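Local coordinates for ribosome maturation protein SDO1 homolog (Methanothermobacter thermautotrophicus, PDB 2WBM), which probably takes part in ribosome maturation and binds RNA, as an archaeal homologue of the Shwachman-Bodian-Diamond syndrome protein, at residues 204-209 with 231-236; 213-216 with 220-223. One frame throughout, in Å; residues are numbered along the deposited sequence. Where two conformers were deposited one is given.

Interaction 1: residues 204-209 with 231-236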
ATOM      1  N   SER A 204       7.103  18.523   0.879  1.00 21.39           N
ATOM      2  CA  SER A 204       7.669  17.200   1.034  0.50 22.11           C
ATOM      3  C   SER A 204       6.627  16.118   1.331  1.00 21.10           C
ATOM      4  O   SER A 204       6.867  14.943   1.078  1.00 22.57           O
ATOM      5  CB  SER A 204       8.814  17.253   2.028  0.50 22.43           C
ATOM      6  OG  SER A 204       9.800  18.136   1.506  0.50 20.50           O
ATOM      7  N   ASN A 205       5.457  16.523   1.804  1.00 21.90           N
ATOM      8  CA  ASN A 205       4.339  15.613   1.923  1.00 22.09           C
ATOM      9  C   ASN A 205       3.714  15.287   0.563  1.00 21.51           C
ATOM     10  O   ASN A 205       3.087  14.236   0.408  1.00 20.93           O
ATOM     11  CB  ASN A 205       3.287  16.194   2.865  1.00 23.75           C
ATOM     12  CG  ASN A 205       3.766  16.252   4.303  1.00 29.53           C
ATOM     13  OD1 ASN A 205       4.317  15.281   4.822  1.00 33.16           O
ATOM     14  ND2 ASN A 205       3.564  17.393   4.951  1.00 30.99           N
ATOM     15  N   PHE A 206       3.895  16.176  -0.417  1.00 16.47           N
ATOM     16  CA  PHE A 206       3.222  16.034  -1.710  1.00 15.91           C
ATOM     17  C   PHE A 206       4.081  15.538  -2.859  1.00 16.14           C
ATOM     18  O   PHE A 206       3.622  14.765  -3.697  1.00 15.14           O
ATOM     19  CB  PHE A 206       2.586  17.349  -2.125  1.00 14.17           C
ATOM     20  CG  PHE A 206       1.357  17.673  -1.355  1.00 15.95           C
ATOM     21  CD1 PHE A 206       0.103  17.289  -1.832  1.00 12.95           C
ATOM     22  CD2 PHE A 206       1.447  18.353  -0.150  1.00 12.95           C
ATOM     23  CE1 PHE A 206      -1.044  17.574  -1.109  1.00 15.14           C
ATOM     24  CE2 PHE A 206       0.302  18.662   0.572  1.00 14.11           C
ATOM     25  CZ  PHE A 206      -0.942  18.270   0.097  1.00 18.59           C
ATOM     26  N   GLY A 207       5.317  16.014  -2.930  1.00 14.32           N
ATOM     27  CA  GLY A 207       6.150  15.633  -4.040  1.00 13.86           C
ATOM     28  C   GLY A 207       7.583  16.075  -3.891  1.00 16.01           C
ATOM     29  O   GLY A 207       8.071  16.288  -2.772  1.00 15.12           O
ATOM     30  N   LYS A 208       8.258  16.165  -5.030  1.00 11.55           N
ATOM     31  CA  LYS A 208       9.689  16.441  -5.071  1.00 13.89           C
ATOM     32  C   LYS A 208       9.942  17.728  -5.830  1.00 15.18           C
ATOM     33  O   LYS A 208       9.375  17.938  -6.901  1.00 13.46           O
ATOM     34  CB  LYS A 208      10.444  15.307  -5.765  1.00 12.98           C
ATOM     35  CG  LYS A 208      10.219  13.908  -5.168  1.00 13.18           C
ATOM     36  CD  LYS A 208      10.722  13.820  -3.734  1.00 14.21           C
ATOM     37  CE  LYS A 208      10.427  12.455  -3.135  1.00 18.82           C
ATOM     38  NZ  LYS A 208      10.905  12.393  -1.729  1.00 17.80           N
ATOM     39  N   ILE A 209      10.800  18.576  -5.271  1.00 13.73           N
ATOM     40  CA  ILE A 209      11.198  19.827  -5.945  1.00 13.39           C
ATOM     41  C   ILE A 209      12.204  19.513  -7.038  1.00 13.58           C
ATOM     42  O   ILE A 209      13.276  18.956  -6.766  1.00 11.80           O
ATOM     43  CB  ILE A 209      11.800  20.826  -4.924  1.00 14.46           C
ATOM     44  CG1 ILE A 209      10.742  21.193  -3.887  1.00 17.60           C
ATOM     45  CG2 ILE A 209      12.380  22.073  -5.647  1.00 15.13           C
ATOM     46  CD1 ILE A 209      11.302  21.953  -2.686  1.00 19.59           C
ATOM     47  N   GLN A 231      -3.436  17.447  -7.171  1.00 13.12           N
ATOM     48  CA  GLN A 231      -3.373  18.854  -7.622  1.00 14.48           C
ATOM     49  C   GLN A 231      -4.191  19.797  -6.735  1.00 14.65           C
ATOM     50  O   GLN A 231      -3.702  20.862  -6.346  1.00 15.49           O
ATOM     51  CB  GLN A 231      -3.823  18.982  -9.076  1.00 13.90           C
ATOM     52  CG  GLN A 231      -2.864  18.372 -10.083  1.00 14.54           C
ATOM     53  CD  GLN A 231      -3.465  18.320 -11.468  1.00 16.16           C
ATOM     54  OE1 GLN A 231      -3.655  19.354 -12.113  1.00 17.28           O
ATOM     55  NE2 GLN A 231      -3.788  17.119 -11.931  1.00 14.27           N
ATOM     56  N   ASP A 232      -5.419  19.402  -6.405  1.00 13.35           N
ATOM     57  CA  ASP A 232      -6.301  20.262  -5.610  1.00 14.45           C
ATOM     58  C   ASP A 232      -5.916  20.306  -4.131  1.00 14.22           C
ATOM     59  O   ASP A 232      -5.955  21.374  -3.517  1.00 13.57           O
ATOM     60  CB  ASP A 232      -7.773  19.879  -5.797  1.00 15.20           C
ATOM     61  CG  ASP A 232      -8.244  20.069  -7.234  1.00 20.90           C
ATOM     62  OD1 ASP A 232      -7.832  21.061  -7.877  1.00 23.66           O
ATOM     63  OD2 ASP A 232      -9.023  19.226  -7.723  1.00 25.93           O
ATOM     64  N   SER A 233      -5.549  19.159  -3.561  1.00 13.03           N
ATOM     65  CA  SER A 233      -5.102  19.082  -2.169  0.50 14.37           C
ATOM     66  C   SER A 233      -3.831  19.911  -1.964  1.00 13.50           C
ATOM     67  O   SER A 233      -3.655  20.576  -0.942  1.00 12.27           O
ATOM     68  CB  SER A 233      -4.860  17.621  -1.777  0.50 15.34           C
ATOM     69  OG  SER A 233      -4.229  17.524  -0.517  0.50 18.93           O
ATOM     70  N   PHE A 234      -2.944  19.852  -2.953  1.00 11.79           N
ATOM     71  CA  PHE A 234      -1.672  20.583  -2.924  1.00 13.10           C
ATOM     72  C   PHE A 234      -1.929  22.080  -2.882  1.00 14.48           C
ATOM     73  O   PHE A 234      -1.366  22.796  -2.037  1.00 14.46           O
ATOM     74  CB  PHE A 234      -0.839  20.221  -4.151  1.00 11.63           C
ATOM     75  CG  PHE A 234       0.570  20.784  -4.144  1.00 15.34           C
ATOM     76  CD1 PHE A 234       1.382  20.676  -3.015  1.00 17.83           C
ATOM     77  CD2 PHE A 234       1.089  21.391  -5.282  1.00 16.28           C
ATOM     78  CE1 PHE A 234       2.700  21.172  -3.022  1.00 19.21           C
ATOM     79  CE2 PHE A 234       2.412  21.896  -5.297  1.00 18.12           C
ATOM     80  CZ  PHE A 234       3.216  21.772  -4.165  1.00 15.95           C
ATOM     81  N   TYR A 235      -2.792  22.548  -3.781  1.00 14.37           N
ATOM     82  CA  TYR A 235      -3.156  23.952  -3.803  1.00 15.74           C
ATOM     83  C   TYR A 235      -3.781  24.364  -2.464  1.00 15.96           C
ATOM     84  O   TYR A 235      -3.434  25.409  -1.902  1.00 16.03           O
ATOM     85  CB  TYR A 235      -4.109  24.283  -4.960  1.00 15.41           C
ATOM     86  CG  TYR A 235      -4.495  25.744  -4.925  1.00 19.98           C
ATOM     87  CD1 TYR A 235      -3.614  26.721  -5.394  1.00 22.34           C
ATOM     88  CD2 TYR A 235      -5.704  26.159  -4.355  1.00 23.28           C
ATOM     89  CE1 TYR A 235      -3.939  28.068  -5.331  1.00 23.50           C
ATOM     90  CE2 TYR A 235      -6.037  27.511  -4.286  1.00 23.23           C
ATOM     91  CZ  TYR A 235      -5.143  28.454  -4.776  1.00 25.46           C
ATOM     92  OH  TYR A 235      -5.450  29.791  -4.722  1.00 28.31           O
ATOM     93  N   GLN A 236      -4.706  23.545  -1.959  1.00 14.61           N
ATOM     94  CA  GLN A 236      -5.394  23.857  -0.710  1.00 15.32           C
ATOM     95  C   GLN A 236      -4.419  24.000   0.464  1.00 14.32           C
ATOM     96  O   GLN A 236      -4.539  24.947   1.249  1.00 12.41           O
ATOM     97  CB  GLN A 236      -6.472  22.814  -0.397  1.00 13.20           C
ATOM     98  CG  GLN A 236      -7.479  23.251   0.648  1.00 23.18           C
ATOM     99  CD  GLN A 236      -8.668  22.311   0.729  1.00 31.01           C
ATOM    100  OE1 GLN A 236      -8.551  21.117   0.442  1.00 36.64           O
ATOM    101  NE2 GLN A 236      -9.823  22.845   1.120  1.00 36.53           N
TER
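F206 of helix 196-206 lays one face of its ring against F234 of helix 231-241. Its CB already meets the neighbouring ring, with F234 CD1 3.6 Å from F206 CB. At the next atom the approach is closest between the two phenylalanines: F234 CD1 stands 3.4 Å from F206 CG, above the ring but toward its rim. Farther out, F234 CB lies 3.9 Å from F206 CD1, above the same face, and F206 CE1 comes within 3.5 Å of F234 N. The CA, CB and CD1 of F234 thus run along a single face of the F206 ring, and F234 CA makes a CH-pi contact 4.0 Å from its centroid. At the far end, F206 CZ is 3.7 Å from S233 O, while S233 CB lies in plane at the ring edge; the serine hydroxyl was deposited in two conformers, which leaves its own approach doubtful. The two rings are inclined at 50°, neither stacked nor edge-to-face.

Torsions explain the division of labour. The first torsion of F206 (chi1 -74°) keeps CG beside its backbone N and sends the ring across to the helix, whereas F234 (chi1 -173°) turns its ring back to I203, V224 and I226. A flat, wide phenylalanine suits position 206 because it reaches from one helix to the other, also touching I226 and L230; a small serine suits 233, where the helix backbone comes near the ring. With an alanine at F206, the space beside the F234 backbone would probably be left unfilled and the F234 ring less firmly held. Such apolar packing between two helices lying on one face of an antiparallel sheet is characteristic of the ferredoxin-like fold of this C-terminal domain.

Interaction 2: residues 213-216 with 220-223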
ATOM      1  N   GLU A 213      14.010  28.638  -7.410  1.00 12.05           N
ATOM      2  CA  GLU A 213      14.771  29.856  -7.679  1.00 13.21           C
ATOM      3  C   GLU A 213      14.264  31.003  -6.849  1.00 12.44           C
ATOM      4  O   GLU A 213      13.084  31.378  -6.928  1.00 12.25           O
ATOM      5  CB  GLU A 213      14.666  30.270  -9.158  1.00 15.20           C
ATOM      6  CG  GLU A 213      15.512  29.471 -10.123  1.00 20.94           C
ATOM      7  CD  GLU A 213      16.994  29.671  -9.901  1.00 22.78           C
ATOM      8  OE1 GLU A 213      17.441  30.822  -9.792  1.00 26.81           O
ATOM      9  OE2 GLU A 213      17.709  28.662  -9.847  1.00 24.79           O
ATOM     10  N   TRP A 214      15.161  31.590  -6.057  1.00 13.81           N
ATOM     11  CA  TRP A 214      14.843  32.852  -5.409  1.00 13.27           C
ATOM     12  C   TRP A 214      14.708  33.953  -6.463  1.00 12.87           C
ATOM     13  O   TRP A 214      15.535  34.052  -7.364  1.00 11.73           O
ATOM     14  CB  TRP A 214      15.932  33.204  -4.400  1.00 13.20           C
ATOM     15  CG  TRP A 214      15.853  32.314  -3.222  1.00 13.40           C
ATOM     16  CD1 TRP A 214      16.514  31.139  -3.025  1.00 14.62           C
ATOM     17  CD2 TRP A 214      15.012  32.505  -2.077  1.00 17.12           C
ATOM     18  NE1 TRP A 214      16.150  30.589  -1.819  1.00 16.19           N
ATOM     19  CE2 TRP A 214      15.231  31.409  -1.212  1.00 17.08           C
ATOM     20  CE3 TRP A 214      14.095  33.495  -1.705  1.00 15.99           C
ATOM     21  CZ2 TRP A 214      14.573  31.277   0.021  1.00 21.27           C
ATOM     22  CZ3 TRP A 214      13.443  33.372  -0.476  1.00 16.57           C
ATOM     23  CH2 TRP A 214      13.688  32.266   0.372  1.00 20.95           C
ATOM     24  N   GLN A 215      13.651  34.757  -6.341  1.00 11.11           N
ATOM     25  CA  GLN A 215      13.328  35.811  -7.309  1.00 12.41           C
ATOM     26  C   GLN A 215      13.941  37.142  -6.907  1.00 14.68           C
ATOM     27  O   GLN A 215      14.193  37.397  -5.722  1.00 15.21           O
ATOM     28  CB  GLN A 215      11.811  35.980  -7.452  1.00 11.98           C
ATOM     29  CG  GLN A 215      11.100  34.702  -7.908  1.00 11.45           C
ATOM     30  CD  GLN A 215      11.638  34.239  -9.244  1.00 14.58           C
ATOM     31  OE1 GLN A 215      11.423  34.906 -10.257  1.00 13.43           O
ATOM     32  NE2 GLN A 215      12.374  33.120  -9.253  1.00 11.12           N
ATOM     33  N   ASN A 216      14.180  37.981  -7.905  1.00 15.46           N
ATOM     34  CA  ASN A 216      14.623  39.370  -7.759  0.50 16.74           C
ATOM     35  C   ASN A 216      13.817  40.171  -6.738  1.00 16.91           C
ATOM     36  O   ASN A 216      14.305  41.080  -6.090  1.00 20.03           O
ATOM     37  CB  ASN A 216      14.612  40.089  -9.132  0.50 16.09           C
ATOM     38  CG  ASN A 216      13.269  39.956  -9.904  0.50 12.91           C
ATOM     39  OD1 ASN A 216      12.262  39.480  -9.391  0.50  8.59           O
ATOM     40  ND2 ASN A 216      13.280  40.393 -11.162  0.50 17.11           N
ATOM     41  N   TRP A 220       9.886  33.295  -3.827  1.00 14.36           N
ATOM     42  CA  TRP A 220      10.558  32.048  -4.125  1.00 12.43           C
ATOM     43  C   TRP A 220       9.662  31.222  -5.017  1.00 14.06           C
ATOM     44  O   TRP A 220       8.482  31.048  -4.730  1.00 14.37           O
ATOM     45  CB  TRP A 220      10.859  31.290  -2.835  1.00 13.46           C
ATOM     46  CG  TRP A 220      11.576  29.976  -2.982  1.00 13.41           C
ATOM     47  CD1 TRP A 220      12.872  29.775  -3.418  1.00 15.57           C
ATOM     48  CD2 TRP A 220      11.071  28.682  -2.626  1.00 16.08           C
ATOM     49  NE1 TRP A 220      13.183  28.436  -3.367  1.00 16.19           N
ATOM     50  CE2 TRP A 220      12.095  27.742  -2.896  1.00 15.31           C
ATOM     51  CE3 TRP A 220       9.841  28.221  -2.127  1.00 17.38           C
ATOM     52  CZ2 TRP A 220      11.936  26.366  -2.656  1.00 16.11           C
ATOM     53  CZ3 TRP A 220       9.679  26.848  -1.894  1.00 14.40           C
ATOM     54  CH2 TRP A 220      10.722  25.941  -2.165  1.00 16.80           C
ATOM     55  N   ILE A 221      10.234  30.736  -6.109  1.00 12.51           N
ATOM     56  CA  ILE A 221       9.504  29.882  -7.035  1.00 13.16           C
ATOM     57  C   ILE A 221      10.041  28.464  -6.906  1.00 13.98           C
ATOM     58  O   ILE A 221      11.243  28.267  -6.806  1.00 16.28           O
ATOM     59  CB  ILE A 221       9.655  30.356  -8.491  1.00 14.91           C
ATOM     60  CG1 ILE A 221       8.819  31.629  -8.701  1.00 11.94           C
ATOM     61  CG2 ILE A 221       9.242  29.224  -9.476  1.00 14.84           C
ATOM     62  CD1 ILE A 221       8.964  32.252 -10.095  1.00 16.41           C
ATOM     63  N   ALA A 222       9.143  27.484  -6.869  1.00 13.39           N
ATOM     64  CA  ALA A 222       9.558  26.078  -6.912  1.00 13.57           C
ATOM     65  C   ALA A 222       8.712  25.353  -7.942  1.00 13.65           C
ATOM     66  O   ALA A 222       7.526  25.652  -8.101  1.00 17.28           O
ATOM     67  CB  ALA A 222       9.406  25.426  -5.567  1.00 13.79           C
ATOM     68  N   VAL A 223       9.343  24.453  -8.670  1.00 13.01           N
ATOM     69  CA  VAL A 223       8.642  23.519  -9.535  1.00 12.18           C
ATOM     70  C   VAL A 223       8.600  22.196  -8.783  1.00 12.18           C
ATOM     71  O   VAL A 223       9.637  21.698  -8.331  1.00 14.24           O
ATOM     72  CB  VAL A 223       9.340  23.399 -10.876  1.00 12.56           C
ATOM     73  CG1 VAL A 223       8.624  22.382 -11.782  1.00 12.75           C
ATOM     74  CG2 VAL A 223       9.390  24.802 -11.532  1.00 14.12           C
TER
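W214 offers one face of its indole to W220, whose ring is tilted against it: W220 CD1 sits over the centre of the W214 indole, 3.6 Å from W214 CE2, and W220 CB makes a CH-pi contact over the six-membered ring. The W220 indole carries A222 CB on one face. These tryptophans share a face of the beta hairpin formed by strands 208-214 and 220-227, as a non-hydrogen-bonded antiparallel pair; their five-membered rings are inclined at 43°. W220 also packs on A196 and I203 of helix 196-206, so a broad, mostly apolar side chain, whose one N-H is satisfied by E212, suits this buried place.

Next along, E213 and I221 form the hydrogen-bonded pair, E213 N giving to I221 O at 2.9 Å. Their side chains start out on the other face, the glutamate's end leading away, and there the bent chain of Q215 crosses I221, Q215 CD lying 3.4 Å from I221 CD1. Glutamine suits this position because its stem can pack while its amide bonds to backbone. E213 O is gripped from opposite faces of its carbonyl plane: I221 N at 3.0 Å, and Q215 NE2, also at 3.0 Å, well above that plane.

Overall arrangement
Both interactions belong to the C-terminal domain, their centres about 17 Å apart. Interaction 1 is partly buried and joins two helices mainly by aromatic packing, without a hydrogen bond across it. Interaction 2 lies at the surface, though its W220 is buried, farther from the centre of the chain, and combines a backbone ladder with aromatic packing near the turn of a hairpin. Strand 208-214 runs through both segment ranges but touches across only interaction 2, and the hairpin is nested within the longer chain excursion that interaction 1 closes. The two also touch directly, I209 CD1 lying 4.1 Å from W220 CH2. Helix packing over the sheet and strand pairing within it thus adjoin.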